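Local coordinates for protein glycosyl transferase family 8 (Streptococcus pneumoniae, PDB 5GVW) that transfers galactose from UDP-galactose to the terminal glucose on the already glycosylated serine-rich repeat protein PsrP, the third step of that protein's O-glycosylation, at residues 103-108 against 143-148; 198-203 against 224-229; 281-286 against 353-358; 349-354 against 373-378; 292-297 against 396-401. One frame throughout, in Å; residues are numbered along the deposited sequence.

Contact 1. Residues 103-108 against 143-148; sequences LYLDSD and AGVLLI. With MN (manganese (II) ion), chain E.
The carbonyl oxygen of L146 is approached twice from the facing strand. Y104 N donates to L146 O at 2.6 Å, almost in line with the carbonyl bond, and the CA-H of L103 comes in beside it. The return bond from L146 N to Y104 O is longer, at 3.2 Å, and completes an antiparallel hydrogen-bonded pair. Two residues on, beyond the L105-V145 pair and where the second segment turns a corner, D106 N reaches G144 O at 2.9 Å in a nearly straight bond (175°). This pairing joins strands 101-105 and 146-149 in the mixed sheet of a GT-A glycosyltransferase fold, and it delivers D106 and D108, the two acids of the DXD motif, just past the C-terminal end of strand 101-105, where manganese is bound and UDP is expected to bind. D106 lays its carboxylate against the CA of G144, and its two oxygens have separate duties. OD1 takes a 2.6 Å bond from Y104 OH, which meets it in the plane of the tyrosine ring, on the lone pair away from OD2; R90 adds a salt bridge to the same oxygen. With the group's rotation fixed in this way, OD2 of D106 is presented to the manganese ion at 2.5 Å. D108 holds the metal with both carboxylate oxygens, and H227 lies next to it. On the face carrying L103, L105, V145 and L147, CG1 of V145 touches L103 CD1 at 3.9 Å and L105 CD2 at 4.1 Å; L105 and V145 run alongside each other. The other face brings CB of Y104 against CB of L146 and CD1 of I148.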
# COMPACT_ATOMS: atom_id res chain seq x y z
N LEU A 103 18.68 10.80 -13.03
CA LEU A 103 17.72 11.64 -12.30
C LEU A 103 17.29 10.98 -10.98
O LEU A 103 16.62 9.96 -11.00
CB LEU A 103 16.47 11.90 -13.19
CG LEU A 103 15.38 12.84 -12.63
CD1 LEU A 103 15.94 14.20 -12.24
CD2 LEU A 103 14.23 13.04 -13.61
N TYR A 104 17.69 11.52 -9.83
CA TYR A 104 17.15 11.02 -8.56
C TYR A 104 15.78 11.64 -8.28
O TYR A 104 15.56 12.83 -8.56
CB TYR A 104 18.05 11.34 -7.36
CG TYR A 104 17.32 11.05 -6.08
CD1 TYR A 104 17.21 9.74 -5.58
CD2 TYR A 104 16.63 12.06 -5.43
CE1 TYR A 104 16.50 9.47 -4.42
CE2 TYR A 104 15.91 11.80 -4.28
CZ TYR A 104 15.85 10.52 -3.76
OH TYR A 104 15.10 10.32 -2.61
N LEU A 105 14.89 10.84 -7.69
CA LEU A 105 13.55 11.29 -7.31
C LEU A 105 13.11 10.74 -5.94
O LEU A 105 13.14 9.53 -5.68
CB LEU A 105 12.48 10.91 -8.36
CG LEU A 105 12.53 11.40 -9.81
CD1 LEU A 105 11.38 10.80 -10.62
CD2 LEU A 105 12.46 12.90 -9.93
N ASP A 106 12.71 11.66 -5.07
CA ASP A 106 11.91 11.35 -3.88
C ASP A 106 10.63 10.65 -4.29
O ASP A 106 10.17 10.81 -5.44
CB ASP A 106 11.57 12.64 -3.13
CG ASP A 106 12.50 12.92 -1.96
OD1 ASP A 106 13.58 12.30 -1.86
OD2 ASP A 106 12.14 13.80 -1.14
N SER A 107 10.09 9.85 -3.37
CA SER A 107 8.87 9.05 -3.62
C SER A 107 7.56 9.74 -3.16
O SER A 107 6.45 9.26 -3.44
CB SER A 107 9.01 7.65 -3.02
OG SER A 107 9.51 7.71 -1.70
N ASP A 108 7.71 10.89 -2.49
CA ASP A 108 6.58 11.73 -2.06
C ASP A 108 6.24 12.79 -3.12
O ASP A 108 6.17 13.96 -2.82
CB ASP A 108 6.86 12.35 -0.68
CG ASP A 108 8.10 13.27 -0.64
OD1 ASP A 108 9.22 12.94 -1.09
OD2 ASP A 108 7.93 14.35 -0.09
N ALA A 143 16.62 18.38 -1.98
CA ALA A 143 17.36 17.19 -2.39
C ALA A 143 16.46 16.14 -3.05
O ALA A 143 16.92 15.05 -3.40
CB ALA A 143 18.06 16.61 -1.19
N GLY A 144 15.19 16.46 -3.23
CA GLY A 144 14.20 15.52 -3.70
C GLY A 144 14.15 15.34 -5.20
O GLY A 144 13.51 14.41 -5.68
N VAL A 145 14.78 16.24 -5.95
CA VAL A 145 14.94 16.06 -7.40
C VAL A 145 16.37 16.46 -7.70
O VAL A 145 16.73 17.59 -7.41
CB VAL A 145 14.00 16.92 -8.24
CG1 VAL A 145 14.20 16.62 -9.73
CG2 VAL A 145 12.56 16.68 -7.83
N LEU A 146 17.16 15.54 -8.25
CA LEU A 146 18.59 15.76 -8.55
C LEU A 146 18.88 15.15 -9.90
O LEU A 146 18.65 13.95 -10.09
CB LEU A 146 19.50 15.10 -7.52
CG LEU A 146 19.17 15.36 -6.06
CD1 LEU A 146 20.14 14.61 -5.18
CD2 LEU A 146 19.28 16.83 -5.72
N LEU A 147 19.33 15.99 -10.84
CA LEU A 147 19.93 15.51 -12.07
C LEU A 147 21.43 15.33 -11.76
O LEU A 147 22.16 16.30 -11.64
CB LEU A 147 19.67 16.48 -13.22
CG LEU A 147 19.93 15.93 -14.61
CD1 LEU A 147 18.97 14.79 -14.94
CD2 LEU A 147 19.86 17.06 -15.64
N ILE A 148 21.83 14.07 -11.57
CA ILE A 148 23.15 13.70 -11.07
C ILE A 148 24.10 13.33 -12.22
O ILE A 148 23.77 12.50 -13.08
CB ILE A 148 23.04 12.52 -10.08
CG1 ILE A 148 22.21 12.95 -8.87
CG2 ILE A 148 24.43 12.08 -9.62
CD1 ILE A 148 22.01 11.91 -7.78
MN MN E . 10.52 14.52 0.58
O HOH W 1 11.67 15.25 2.67

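Contact 2. Residues 198-203 against 224-229; sequences FQIGYD and LILHYI
I200 and Y228 lie alongside each other and point the same way, so that CG2 of I200 sits over one face of the Y228 ring, 4.1 Å from its centroid and 28° off the normal, a CH-pi contact. The first torsion of I200 (chi1 -168°) sends CG1 opposite the backbone nitrogen and turns the CG2 branch to the tyrosine; the same methyl also meets L226 CD2 at 4.0 Å. Y228 is held at its far end by a hydrogen bond from OH to L243 O. F198 runs beside L226 in similar fashion, its CD1 touching L226 CD2, while F135 meets the phenyl ring edge-to-face. Q199 and H227 form a third parallel couple: Q199 CG lies 3.9 Å from H227 ND1, with amide and imidazole planes 51° apart. The amide itself is anchored to backbone atoms of C134, R132 and N197, and CG2 of I229, from the same segment as the histidine, covers one face of the imidazole over its centre. Backbone bonds set these pairs in step. F198 N donates to I225 O at 2.8 Å, and F198 O accepts from H227 N at 2.9 Å and from I200 N at 2.8 Å, the two donors coming from opposite faces of its plane; the second closes an inverse gamma turn at Q199. G201 packs its backbone against Y228 and I229. The loop thus backs the strand carrying H227, whose NE2 side faces the manganese ion, D106 and D108: the histidine corner of the metal and UDP site of a GT-A glycosyltransferase.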
# COMPACT_ATOMS: atom_id res chain seq x y z
N PHE A 198 8.45 21.33 -7.53
CA PHE A 198 7.48 22.28 -7.06
C PHE A 198 6.99 21.86 -5.69
O PHE A 198 6.10 21.01 -5.58
CB PHE A 198 6.31 22.38 -8.03
CG PHE A 198 5.51 23.63 -7.86
CD1 PHE A 198 4.54 23.72 -6.88
CD2 PHE A 198 5.74 24.73 -8.69
CE1 PHE A 198 3.79 24.88 -6.73
CE2 PHE A 198 5.00 25.91 -8.54
CZ PHE A 198 4.02 25.98 -7.57
N GLN A 199 7.55 22.47 -4.65
CA GLN A 199 7.30 22.02 -3.29
C GLN A 199 5.97 22.52 -2.72
O GLN A 199 5.94 23.19 -1.66
CB GLN A 199 8.47 22.38 -2.41
CG GLN A 199 9.72 21.59 -2.78
CD GLN A 199 11.00 22.34 -2.46
OE1 GLN A 199 11.31 22.59 -1.29
NE2 GLN A 199 11.73 22.70 -3.50
N ILE A 200 4.87 22.13 -3.39
CA ILE A 200 3.50 22.38 -2.95
C ILE A 200 3.23 21.93 -1.50
O ILE A 200 2.37 22.48 -0.82
CB ILE A 200 2.47 21.74 -3.92
CG1 ILE A 200 1.06 22.23 -3.62
CG2 ILE A 200 2.50 20.22 -3.84
CD1 ILE A 200 0.76 23.57 -4.24
N GLY A 201 3.97 20.93 -1.04
CA GLY A 201 3.96 20.53 0.36
C GLY A 201 4.40 21.59 1.36
O GLY A 201 4.20 21.43 2.54
N TYR A 202 5.04 22.66 0.89
CA TYR A 202 5.43 23.76 1.75
C TYR A 202 4.22 24.61 2.19
O TYR A 202 4.36 25.44 3.08
CB TYR A 202 6.53 24.61 1.07
CG TYR A 202 7.06 25.78 1.91
CD1 TYR A 202 7.49 25.57 3.23
CD2 TYR A 202 7.12 27.09 1.40
CE1 TYR A 202 7.95 26.61 4.02
CE2 TYR A 202 7.57 28.15 2.19
CZ TYR A 202 7.98 27.91 3.50
OH TYR A 202 8.46 28.91 4.33
N ASP A 203 3.03 24.40 1.62
CA ASP A 203 1.86 25.22 1.94
C ASP A 203 1.54 25.47 3.42
O ASP A 203 1.30 26.61 3.79
CB ASP A 203 0.63 24.67 1.24
CG ASP A 203 0.61 25.02 -0.23
OD1 ASP A 203 1.55 25.68 -0.70
OD2 ASP A 203 -0.36 24.64 -0.92
N LEU A 224 5.44 20.46 -13.64
CA LEU A 224 5.89 19.16 -14.06
C LEU A 224 6.21 18.20 -12.93
O LEU A 224 6.00 17.05 -13.05
CB LEU A 224 7.04 19.29 -15.01
CG LEU A 224 6.51 19.61 -16.37
CD1 LEU A 224 7.62 20.02 -17.29
CD2 LEU A 224 5.71 18.47 -16.94
N ILE A 225 6.72 18.68 -11.84
CA ILE A 225 7.00 17.82 -10.70
C ILE A 225 6.47 18.42 -9.40
O ILE A 225 7.01 19.42 -8.90
CB ILE A 225 8.50 17.45 -10.59
CG1 ILE A 225 8.91 16.58 -11.78
CG2 ILE A 225 8.79 16.68 -9.31
CD1 ILE A 225 10.40 16.33 -11.91
N LEU A 226 5.42 17.81 -8.85
CA LEU A 226 4.85 18.22 -7.58
C LEU A 226 5.51 17.43 -6.46
O LEU A 226 5.57 16.22 -6.51
CB LEU A 226 3.34 18.00 -7.60
CG LEU A 226 2.58 18.97 -8.50
CD1 LEU A 226 1.16 18.45 -8.78
CD2 LEU A 226 2.53 20.36 -7.85
N HIS A 227 5.99 18.12 -5.44
CA HIS A 227 6.75 17.48 -4.40
C HIS A 227 6.11 17.80 -3.05
O HIS A 227 6.23 18.90 -2.54
CB HIS A 227 8.21 17.95 -4.45
CG HIS A 227 9.08 17.27 -3.45
ND1 HIS A 227 10.30 17.78 -3.05
CD2 HIS A 227 8.90 16.13 -2.74
CE1 HIS A 227 10.84 16.97 -2.16
NE2 HIS A 227 10.01 15.97 -1.95
N TYR A 228 5.45 16.80 -2.48
CA TYR A 228 4.66 16.97 -1.29
C TYR A 228 5.50 16.86 -0.03
O TYR A 228 5.35 15.93 0.75
CB TYR A 228 3.54 15.94 -1.27
CG TYR A 228 2.53 16.11 -2.39
CD1 TYR A 228 1.46 16.98 -2.25
CD2 TYR A 228 2.64 15.40 -3.56
CE1 TYR A 228 0.53 17.13 -3.26
CE2 TYR A 228 1.72 15.54 -4.57
CZ TYR A 228 0.67 16.41 -4.42
OH TYR A 228 -0.23 16.55 -5.45
N ILE A 229 6.36 17.85 0.20
CA ILE A 229 7.23 17.85 1.40
C ILE A 229 6.45 18.08 2.66
O ILE A 229 5.32 18.59 2.61
CB ILE A 229 8.39 18.90 1.33
CG1 ILE A 229 7.91 20.35 1.54
CG2 ILE A 229 9.12 18.80 -0.01
CD1 ILE A 229 9.04 21.36 1.75

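Contact 3. Residues 281-286 against 353-358; sequences VNLTNS and RKLEDA
The amide of N285 and the guanidinium of R353 are turned 56° from each other, and their side chains cross at a slant. OD1 of N285 approaches the guanidinium obliquely, and its closest touch is to the aliphatic part of the arginine, with N285 OD1 3.3 Å from R353 CG. Behind this exposed pair lies the apolar part of the contact. L355 reaches between L283 and N285: its CD1 is 4.0 Å from N285 CB and 3.7 Å from L283 CD2. L283 stands roughly perpendicular to L355; with its CG opposite the backbone nitrogen (chi1 164°), the CD2 branch drives against L355 CB at 3.6 Å and extends to the CB of A358 at 4.3 Å, on the first turn of the helix. A water links the two backbones, donating to L283 O at 3.1 Å and accepting a weak bond from L355 N. T284 points the other way, toward N350, and its OG1 donates to S286 O at 2.8 Å, in the carbonyl plane on a lone pair. Strand 278-283 is central in the parallel six-stranded sheet of the C-terminal part, hydrogen-bonded to strands 302-307 and 345-348. The contact sets its C-terminal end against the start of helix 356-364, with L336 of helix 333-342 and Y309 also packing on L283.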
# COMPACT_ATOMS: atom_id res chain seq x y z
N VAL A 281 17.19 -26.70 -4.78
CA VAL A 281 17.07 -26.44 -3.33
C VAL A 281 18.33 -26.77 -2.51
O VAL A 281 19.06 -27.71 -2.81
CB VAL A 281 15.88 -27.24 -2.73
CG1 VAL A 281 15.88 -28.68 -3.21
CG2 VAL A 281 15.89 -27.19 -1.20
N ASN A 282 18.54 -25.97 -1.47
CA ASN A 282 19.60 -26.23 -0.51
C ASN A 282 19.11 -25.86 0.87
O ASN A 282 18.39 -24.89 1.03
CB ASN A 282 20.86 -25.40 -0.84
CG ASN A 282 21.97 -25.60 0.19
OD1 ASN A 282 22.26 -24.70 0.99
ND2 ASN A 282 22.57 -26.79 0.21
N LEU A 283 19.49 -26.66 1.87
CA LEU A 283 19.35 -26.26 3.25
C LEU A 283 20.75 -25.98 3.78
O LEU A 283 21.66 -26.79 3.61
CB LEU A 283 18.66 -27.38 4.05
CG LEU A 283 18.76 -27.29 5.58
CD1 LEU A 283 17.80 -26.24 6.12
CD2 LEU A 283 18.49 -28.63 6.24
N THR A 284 20.91 -24.86 4.46
CA THR A 284 22.20 -24.41 4.92
C THR A 284 22.14 -24.09 6.40
O THR A 284 21.10 -23.67 6.91
CB THR A 284 22.64 -23.14 4.15
OG1 THR A 284 24.00 -22.81 4.46
CG2 THR A 284 21.71 -21.93 4.45
N ASN A 285 23.27 -24.28 7.06
CA ASN A 285 23.50 -23.79 8.42
C ASN A 285 24.71 -22.84 8.43
O ASN A 285 25.33 -22.60 9.48
CB ASN A 285 23.72 -24.98 9.37
CG ASN A 285 23.59 -24.61 10.86
OD1 ASN A 285 24.49 -24.88 11.66
ND2 ASN A 285 22.46 -24.01 11.23
N SER A 286 25.04 -22.28 7.27
CA SER A 286 26.09 -21.27 7.20
C SER A 286 25.74 -20.18 6.22
O SER A 286 24.94 -20.36 5.31
CB SER A 286 27.46 -21.91 6.85
OG SER A 286 27.76 -21.89 5.46
N ARG A 353 28.86 -28.61 8.46
CA ARG A 353 27.75 -28.59 9.39
C ARG A 353 26.56 -28.86 8.50
O ARG A 353 25.72 -28.00 8.25
CB ARG A 353 27.63 -27.31 10.22
CG ARG A 353 26.62 -27.44 11.36
CD ARG A 353 26.92 -28.56 12.35
NE ARG A 353 25.84 -28.69 13.33
CZ ARG A 353 24.74 -29.44 13.19
NH1 ARG A 353 24.52 -30.21 12.12
NH2 ARG A 353 23.84 -29.43 14.17
N LYS A 354 26.55 -30.08 7.97
CA LYS A 354 25.49 -30.59 7.14
C LYS A 354 24.35 -30.98 8.07
O LYS A 354 24.58 -31.71 9.05
CB LYS A 354 25.95 -31.82 6.36
CG LYS A 354 27.15 -31.61 5.46
CD LYS A 354 26.83 -30.58 4.39
CE LYS A 354 27.84 -30.60 3.26
NZ LYS A 354 27.55 -29.51 2.31
N LEU A 355 23.15 -30.49 7.78
CA LEU A 355 21.97 -30.84 8.55
C LEU A 355 21.29 -32.08 7.97
O LEU A 355 20.87 -32.07 6.78
CB LEU A 355 21.00 -29.68 8.56
CG LEU A 355 21.50 -28.39 9.21
CD1 LEU A 355 20.51 -27.25 8.97
CD2 LEU A 355 21.72 -28.61 10.70
N GLU A 356 21.17 -33.12 8.80
CA GLU A 356 20.68 -34.44 8.33
C GLU A 356 19.36 -34.41 7.52
O GLU A 356 19.24 -35.14 6.52
CB GLU A 356 20.59 -35.44 9.50
CG GLU A 356 21.93 -35.97 10.04
CD GLU A 356 22.84 -36.61 8.97
OE1 GLU A 356 22.41 -37.58 8.29
OE2 GLU A 356 24.00 -36.14 8.81
N ASP A 357 18.41 -33.56 7.93
CA ASP A 357 17.06 -33.46 7.33
C ASP A 357 17.10 -33.51 5.79
O ASP A 357 16.38 -34.29 5.15
CB ASP A 357 16.32 -32.17 7.82
CG ASP A 357 15.88 -32.21 9.33
OD1 ASP A 357 15.32 -33.22 9.80
OD2 ASP A 357 16.07 -31.20 10.04
N ALA A 358 17.99 -32.72 5.20
CA ALA A 358 18.13 -32.65 3.73
C ALA A 358 18.40 -34.00 3.11
O ALA A 358 17.75 -34.40 2.14
CB ALA A 358 19.26 -31.70 3.35
O HOH W 2 22.76 -29.55 4.44

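Contact 4. Residues 349-354 against 373-378; sequences LNHDRK and DNTCSE
K354 NZ donates to T375 O at 2.9 Å, from above the plane of that carbonyl, and within its own loop it gives a second bond to N350 O at 2.7 Å. The lysine chain bends at its second torsion (chi2 -62°) and lies square across T375, its CE passing over the backbone of C376 and S377. Buried OG1 of T375 is lodged between two carbonyls of the facing loop, 3.0 Å from L349 O and 2.8 Å from N350 O, either of which could take its proton; any bond to L349 O is weak. Beyond it, N374 ND2 comes to 3.3 Å from H351 CE1, amide and imidazole planes standing 71° apart; E290 OE1 positions both, binding H351 NE2 and N374 ND2. At the other end, D352 OD1 and E378 OE2 approach to 3.5 Å, a like-charged pair in which each carboxylate would probably favour protonation of the other. D348 completes the surroundings of K354 with a salt bridge. The two loops follow strands 345-348 and 369-372, adjacent in the parallel sheet, and join their C-terminal ends; Y359 of helix 356-364 packs on K354 and S377.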
# COMPACT_ATOMS: atom_id res chain seq x y z
N LEU A 349 25.47 -27.40 -1.50
CA LEU A 349 26.46 -26.33 -1.57
C LEU A 349 26.85 -25.72 -0.22
O LEU A 349 27.78 -24.93 -0.16
CB LEU A 349 25.95 -25.20 -2.48
CG LEU A 349 25.31 -25.60 -3.81
CD1 LEU A 349 24.76 -24.43 -4.59
CD2 LEU A 349 26.33 -26.33 -4.63
N ASN A 350 26.15 -26.04 0.86
CA ASN A 350 26.43 -25.37 2.15
C ASN A 350 27.78 -25.82 2.71
O ASN A 350 28.24 -26.89 2.39
CB ASN A 350 25.30 -25.48 3.19
CG ASN A 350 24.95 -26.92 3.54
OD1 ASN A 350 24.61 -27.72 2.68
ND2 ASN A 350 24.98 -27.24 4.85
N HIS A 351 28.38 -24.97 3.53
CA HIS A 351 29.75 -25.13 3.97
C HIS A 351 29.81 -25.78 5.34
O HIS A 351 30.15 -25.17 6.36
CB HIS A 351 30.53 -23.80 3.90
CG HIS A 351 31.27 -23.60 2.60
ND1 HIS A 351 32.64 -23.54 2.53
CD2 HIS A 351 30.82 -23.46 1.33
CE1 HIS A 351 33.00 -23.35 1.27
NE2 HIS A 351 31.92 -23.31 0.52
N ASP A 352 29.46 -27.06 5.32
CA ASP A 352 29.74 -28.03 6.37
C ASP A 352 29.30 -27.59 7.75
O ASP A 352 29.49 -26.46 8.20
CB ASP A 352 31.23 -28.44 6.36
CG ASP A 352 31.65 -29.08 5.03
OD1 ASP A 352 31.32 -30.27 4.83
OD2 ASP A 352 32.30 -28.38 4.21
N ARG A 353 28.86 -28.61 8.46
CA ARG A 353 27.75 -28.59 9.39
C ARG A 353 26.56 -28.86 8.50
O ARG A 353 25.72 -28.00 8.25
CB ARG A 353 27.63 -27.31 10.22
CG ARG A 353 26.62 -27.44 11.36
CD ARG A 353 26.92 -28.56 12.35
NE ARG A 353 25.84 -28.69 13.33
CZ ARG A 353 24.74 -29.44 13.19
NH1 ARG A 353 24.52 -30.21 12.12
NH2 ARG A 353 23.84 -29.43 14.17
N LYS A 354 26.55 -30.08 7.97
CA LYS A 354 25.49 -30.59 7.14
C LYS A 354 24.35 -30.98 8.07
O LYS A 354 24.58 -31.71 9.05
CB LYS A 354 25.95 -31.82 6.36
CG LYS A 354 27.15 -31.61 5.46
CD LYS A 354 26.83 -30.58 4.39
CE LYS A 354 27.84 -30.60 3.26
NZ LYS A 354 27.55 -29.51 2.31
N ASP A 373 33.34 -30.09 -5.33
CA ASP A 373 34.46 -30.78 -4.67
C ASP A 373 34.75 -30.31 -3.26
O ASP A 373 35.16 -31.10 -2.43
CB ASP A 373 35.78 -30.73 -5.51
CG ASP A 373 36.23 -29.28 -5.89
OD1 ASP A 373 36.23 -28.36 -5.04
OD2 ASP A 373 36.58 -29.06 -7.08
N ASN A 374 34.56 -29.02 -2.97
CA ASN A 374 34.84 -28.50 -1.62
C ASN A 374 33.62 -28.48 -0.70
O ASN A 374 33.67 -27.90 0.39
CB ASN A 374 35.50 -27.11 -1.68
CG ASN A 374 34.52 -25.99 -2.06
OD1 ASN A 374 33.82 -26.04 -3.08
ND2 ASN A 374 34.52 -24.94 -1.25
N THR A 375 32.54 -29.14 -1.11
CA THR A 375 31.31 -29.01 -0.37
C THR A 375 30.53 -30.34 -0.18
O THR A 375 29.32 -30.32 0.10
CB THR A 375 30.51 -27.84 -0.99
OG1 THR A 375 29.68 -27.25 -0.00
CG2 THR A 375 29.75 -28.26 -2.16
N CYS A 376 31.23 -31.47 -0.27
CA CYS A 376 30.64 -32.80 -0.05
C CYS A 376 30.53 -33.09 1.44
O CYS A 376 31.30 -32.56 2.25
CB CYS A 376 31.49 -33.90 -0.68
SG CYS A 376 31.68 -33.75 -2.47
N SER A 377 29.57 -33.94 1.80
CA SER A 377 29.54 -34.52 3.15
C SER A 377 30.74 -35.43 3.28
O SER A 377 31.19 -36.03 2.29
CB SER A 377 28.27 -35.35 3.38
OG SER A 377 28.10 -35.56 4.77
N GLU A 378 31.26 -35.55 4.50
CA GLU A 378 32.34 -36.51 4.80
C GLU A 378 31.76 -37.94 4.86
O GLU A 378 32.40 -38.90 4.40
CB GLU A 378 33.11 -36.19 6.09
CG GLU A 378 33.32 -34.71 6.36
CD GLU A 378 32.16 -34.11 7.14
OE1 GLU A 378 32.02 -34.46 8.33
OE2 GLU A 378 31.36 -33.32 6.56

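Contact 5. Residues 292-297 against 396-401; sequences IDYLAE and KMVAAI
L295 turns CG away from its carbonyl carbon (chi1 -74°) and keeps the rest of its chain extended, which brings CD2 to the facing helix. There M397, whose CG lies opposite its backbone nitrogen (chi1 164°) before the chain folds at the next two torsions, offers the CG methylene: L295 CD2 meets M397 CG at 3.6 Å, the two side chains crossing at about a right angle. The same leucine methyl also touches V398 CG2 at 3.7 Å and I401 CD1 at 4.3 Å, so one branch rests among three residues of the helix, while L295 and V398 lie antiparallel, each running past the flank of the other. Helices 292-298 and 395-403 flank the parallel sheet of the C-terminal part, a Rossmann-like alpha/beta arrangement; the segments cross at -48°, with their axes 10.5 Å apart at the closest. The former belongs to the beta-alpha-beta crossover from strand 278-283 to strand 302-307. V398 CG2 is shared with Y294, whose CE2 comes obliquely to 3.8 Å. Around the leucine, F304 of strand 302-307 meets L295, while M397 and I401 reach I370 of strand 369-372. L349 packs against both L295 and M397.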
# COMPACT_ATOMS: atom_id res chain seq x y z
N ILE A 292 26.63 -19.64 -5.08
CA ILE A 292 25.20 -19.31 -5.29
C ILE A 292 24.94 -17.99 -6.09
O ILE A 292 24.09 -17.97 -6.98
CB ILE A 292 24.39 -19.40 -3.97
CG1 ILE A 292 22.88 -19.38 -4.24
CG2 ILE A 292 24.78 -18.28 -3.01
CD1 ILE A 292 22.34 -20.52 -5.09
N ASP A 293 25.72 -16.94 -5.83
CA ASP A 293 25.66 -15.69 -6.63
C ASP A 293 25.98 -15.95 -8.11
O ASP A 293 25.16 -15.68 -8.99
CB ASP A 293 26.60 -14.64 -6.08
CG ASP A 293 26.38 -14.39 -4.59
OD1 ASP A 293 26.78 -15.23 -3.79
OD2 ASP A 293 25.85 -13.34 -4.20
N TYR A 294 27.17 -16.50 -8.37
CA TYR A 294 27.57 -16.96 -9.70
C TYR A 294 26.45 -17.82 -10.29
O TYR A 294 25.97 -17.56 -11.41
CB TYR A 294 28.89 -17.78 -9.63
CG TYR A 294 29.32 -18.36 -10.97
CD1 TYR A 294 29.99 -17.57 -11.90
CD2 TYR A 294 29.01 -19.69 -11.32
CE1 TYR A 294 30.35 -18.06 -13.14
CE2 TYR A 294 29.38 -20.21 -12.56
CZ TYR A 294 30.05 -19.39 -13.47
OH TYR A 294 30.42 -19.86 -14.71
N LEU A 295 26.01 -18.83 -9.54
CA LEU A 295 24.98 -19.76 -10.06
C LEU A 295 23.66 -19.05 -10.45
O LEU A 295 23.14 -19.23 -11.55
CB LEU A 295 24.77 -20.94 -9.10
CG LEU A 295 25.87 -22.03 -9.05
CD1 LEU A 295 25.49 -23.12 -8.06
CD2 LEU A 295 26.13 -22.64 -10.42
N ALA A 296 23.17 -18.18 -9.57
CA ALA A 296 21.95 -17.44 -9.85
C ALA A 296 22.05 -16.53 -11.08
O ALA A 296 21.09 -16.38 -11.83
CB ALA A 296 21.55 -16.65 -8.64
N GLU A 297 23.22 -15.95 -11.28
CA GLU A 297 23.49 -15.08 -12.42
C GLU A 297 23.58 -15.86 -13.75
O GLU A 297 23.00 -15.44 -14.76
CB GLU A 297 24.77 -14.30 -12.15
CG GLU A 297 24.95 -13.03 -12.97
CD GLU A 297 26.23 -12.27 -12.60
OE1 GLU A 297 26.68 -12.37 -11.41
OE2 GLU A 297 26.79 -11.59 -13.50
N LYS A 396 31.15 -25.81 -15.15
CA LYS A 396 30.79 -27.24 -15.19
C LYS A 396 29.52 -27.61 -14.39
O LYS A 396 28.79 -28.54 -14.76
CB LYS A 396 31.95 -28.09 -14.64
CG LYS A 396 33.20 -28.12 -15.51
CD LYS A 396 33.11 -29.11 -16.66
CE LYS A 396 34.32 -29.03 -17.59
NZ LYS A 396 35.56 -29.55 -16.94
N MET A 397 29.31 -26.94 -13.27
CA MET A 397 28.13 -27.11 -12.41
C MET A 397 26.89 -26.52 -13.07
O MET A 397 25.77 -27.03 -12.93
CB MET A 397 28.36 -26.37 -11.08
CG MET A 397 27.12 -26.13 -10.25
SD MET A 397 26.64 -27.66 -9.50
CE MET A 397 27.35 -27.44 -7.87
N VAL A 398 27.10 -25.39 -13.74
CA VAL A 398 26.11 -24.78 -14.60
C VAL A 398 25.65 -25.73 -15.69
O VAL A 398 24.46 -26.00 -15.78
CB VAL A 398 26.67 -23.47 -15.20
CG1 VAL A 398 25.85 -22.98 -16.39
CG2 VAL A 398 26.75 -22.43 -14.09
N ALA A 399 26.58 -26.23 -16.51
CA ALA A 399 26.26 -27.17 -17.61
C ALA A 399 25.56 -28.40 -17.07
O ALA A 399 24.63 -28.92 -17.71
CB ALA A 399 27.50 -27.57 -18.39
N ALA A 400 25.99 -28.84 -15.88
CA ALA A 400 25.40 -30.01 -15.22
C ALA A 400 23.96 -29.74 -14.82
O ALA A 400 23.10 -30.59 -15.08
CB ALA A 400 26.21 -30.44 -14.00
N ILE A 401 23.70 -28.59 -14.19
CA ILE A 401 22.34 -28.21 -13.82
C ILE A 401 21.37 -28.23 -15.02
O ILE A 401 20.26 -28.75 -14.90
CB ILE A 401 22.34 -26.86 -13.07
CG1 ILE A 401 22.85 -27.08 -11.64
CG2 ILE A 401 20.94 -26.26 -12.99
CD1 ILE A 401 23.36 -25.85 -10.93

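Following the chain, contact 1 first closes the loop from 109 to 142, setting two strands of the GT-A sheet side by side; contact 2 then closes residues 204-223 in series with it. The two meet at the metal, where H227 joins D106 and D108, and D108 O probably accepts from Y228 N. The C-terminal part starts afresh, the centres of contacts 1 and 3 lying about 44 Å apart. Contact 3 closes 287-352 and contact 5 closes 298-395, and they cross, since 292-297 falls inside the first loop and 353-358 inside the second. Contact 4, closing 355-372, nests within contact 5 and shares R353 and K354 with contact 3. L349 links contacts 4 and 5, tying strand-end loops to the flanking helices.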